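Local coordinates for protein tail component (Lactobacillus phage J-1, PDB 5LY8) that probably binds host cell-wall carbohydrate, as the second carbohydrate-binding module of the phage's evolved distal tail protein, at residues 161-165 / 166-170. Sequence-based numbering, arbitrary orientation.
Sequences NYYRD and GNYNA
The hydroxyl of Tyr168 donates a short hydrogen bond to the backbone carbonyl of Arg164, with 2.6 Å between OH and O. It meets the oxygen in the carbonyl plane on a lone pair, at a C=O...OH angle of 138°, while the oxygen lies at the edge of the tyrosine ring, in its plane. Tyr168 comes from the strand 166-175, and its CG, anti to the carbonyl carbon (chi1 -70°), directs the ring back toward the loop that precedes the strand. There the hydroxyl also lies close to the main chain of Tyr163, with OH 3.2 Å from C. The two tyrosine side chains cross at about a right angle: CE2 of Tyr168 meets CD1 of Tyr163 at 3.9 Å, near the plane of the Tyr163 ring. The side chain of Trp138, in strand 138-144, touches those of both buried tyrosines. Tyr163 is the centre of an inverse gamma turn, closed by a weak bond from Arg164 N to Tyr162 O. The carboxylate of Asp165 is engaged outside the turn: OD1 forms a salt bridge with Arg160 and a hydrogen bond with the backbone N of Thr104. A tyrosine hydroxyl bonded to a main-chain carbonyl four residues earlier thus joins the end of the loop between strands 151-158 and 166-175 to the start of the latter, within the beta-sandwich of a concanavalin-like carbohydrate-binding module.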
loop_
_atom_site.group_PDB
_atom_site.type_symbol
_atom_site.label_atom_id
_atom_site.label_comp_id
_atom_site.label_asym_id
_atom_site.label_seq_id
_atom_site.Cartn_x
_atom_site.Cartn_y
_atom_site.Cartn_z
ATOM N N ASN A 161 18.203 -11.975 4.446
ATOM C CA ASN A 161 18.665 -13.140 3.718
ATOM C C ASN A 161 17.547 -13.821 2.980
ATOM O O ASN A 161 17.785 -14.461 1.989
ATOM C CB ASN A 161 19.303 -14.141 4.695
ATOM C CG ASN A 161 19.830 -15.370 4.018
ATOM O OD1 ASN A 161 20.621 -15.273 3.116
ATOM N ND2 ASN A 161 19.349 -16.526 4.435
ATOM N N TYR A 162 16.349 -13.723 3.522
ATOM C CA TYR A 162 15.156 -14.328 2.986
ATOM C C TYR A 162 14.421 -13.298 2.089
ATOM O O TYR A 162 14.038 -13.606 1.015
ATOM C CB TYR A 162 14.259 -14.815 4.129
ATOM C CG TYR A 162 12.966 -15.530 3.772
ATOM C CD1 TYR A 162 12.910 -16.906 3.714
ATOM C CD2 TYR A 162 11.820 -14.847 3.481
ATOM C CE1 TYR A 162 11.750 -17.575 3.368
ATOM C CE2 TYR A 162 10.666 -15.519 3.155
ATOM C CZ TYR A 162 10.632 -16.883 3.098
ATOM O OH TYR A 162 9.465 -17.521 2.794
ATOM N N TYR A 163 14.273 -12.092 2.601
ATOM C CA TYR A 163 13.572 -11.017 1.900
ATOM C C TYR A 163 14.557 -10.181 1.142
ATOM O O TYR A 163 14.950 -9.092 1.570
ATOM C CB TYR A 163 12.752 -10.185 2.880
ATOM C CG TYR A 163 11.597 -10.970 3.431
ATOM C CD1 TYR A 163 10.388 -11.046 2.740
ATOM C CD2 TYR A 163 11.694 -11.625 4.652
ATOM C CE1 TYR A 163 9.309 -11.758 3.248
ATOM C CE2 TYR A 163 10.607 -12.325 5.185
ATOM C CZ TYR A 163 9.417 -12.388 4.475
ATOM O OH TYR A 163 8.354 -13.105 4.968
ATOM N N ARG A 164 15.007 -10.732 0.019
ATOM C CA ARG A 164 16.035 -10.120 -0.811
ATOM C C ARG A 164 15.432 -9.059 -1.715
ATOM O O ARG A 164 14.213 -9.021 -1.928
ATOM C CB ARG A 164 16.713 -11.193 -1.699
ATOM C CG ARG A 164 17.532 -12.239 -0.919
ATOM C CD ARG A 164 17.904 -13.426 -1.806
ATOM N NE ARG A 164 19.123 -14.110 -1.361
ATOM C CZ ARG A 164 19.415 -15.385 -1.617
ATOM N NH1 ARG A 164 18.565 -16.147 -2.295
ATOM N NH2 ARG A 164 20.549 -15.914 -1.175
ATOM N N ASP A 165 16.272 -8.215 -2.295
ATOM C CA ASP A 165 15.792 -7.271 -3.301
ATOM C C ASP A 165 15.052 -8.054 -4.405
ATOM O O ASP A 165 15.483 -9.152 -4.787
ATOM C CB ASP A 165 16.993 -6.600 -3.964
ATOM C CG ASP A 165 17.811 -5.653 -3.110
ATOM O OD1 ASP A 165 17.383 -5.346 -1.967
ATOM O OD2 ASP A 165 18.826 -5.139 -3.624
ATOM N N GLY A 166 13.951 -7.506 -4.905
ATOM C CA GLY A 166 13.278 -8.188 -5.999
ATOM C C GLY A 166 11.802 -7.923 -6.081
ATOM O O GLY A 166 11.319 -6.884 -5.641
ATOM N N ASN A 167 11.087 -8.860 -6.679
ATOM C CA ASN A 167 9.682 -8.733 -7.006
ATOM C C ASN A 167 8.752 -9.262 -5.933
ATOM O O ASN A 167 8.905 -10.393 -5.462
ATOM C CB ASN A 167 9.423 -9.499 -8.328
ATOM C CG ASN A 167 10.226 -8.934 -9.489
ATOM O OD1 ASN A 167 10.056 -7.765 -9.865
ATOM N ND2 ASN A 167 11.130 -9.758 -10.062
ATOM N N TYR A 168 7.759 -8.439 -5.541
ATOM C CA TYR A 168 6.821 -8.831 -4.503
ATOM C C TYR A 168 5.408 -8.429 -4.868
ATOM O O TYR A 168 5.212 -7.428 -5.571
ATOM C CB TYR A 168 7.173 -8.090 -3.176
ATOM C CG TYR A 168 8.458 -8.546 -2.517
ATOM C CD1 TYR A 168 9.686 -7.998 -2.878
ATOM C CD2 TYR A 168 8.450 -9.561 -1.563
ATOM C CE1 TYR A 168 10.876 -8.467 -2.325
ATOM C CE2 TYR A 168 9.624 -9.981 -0.954
ATOM C CZ TYR A 168 10.828 -9.453 -1.358
ATOM O OH TYR A 168 11.994 -9.903 -0.789
ATOM N N ASN A 169 4.421 -9.201 -4.381
ATOM C CA ASN A 169 3.027 -8.780 -4.433
ATOM C C ASN A 169 2.638 -8.348 -3.030
ATOM O O ASN A 169 2.694 -9.154 -2.098
ATOM C CB ASN A 169 2.088 -9.889 -4.909
ATOM C CG ASN A 169 2.049 -10.025 -6.406
ATOM O OD1 ASN A 169 2.006 -11.149 -6.952
ATOM N ND2 ASN A 169 2.056 -8.918 -7.110
ATOM N N ALA A 170 2.281 -7.077 -2.857
ATOM C CA ALA A 170 1.784 -6.546 -1.585
ATOM C C ALA A 170 0.275 -6.644 -1.647
ATOM O O ALA A 170 -0.355 -6.091 -2.559
ATOM C CB ALA A 170 2.221 -5.095 -1.395
#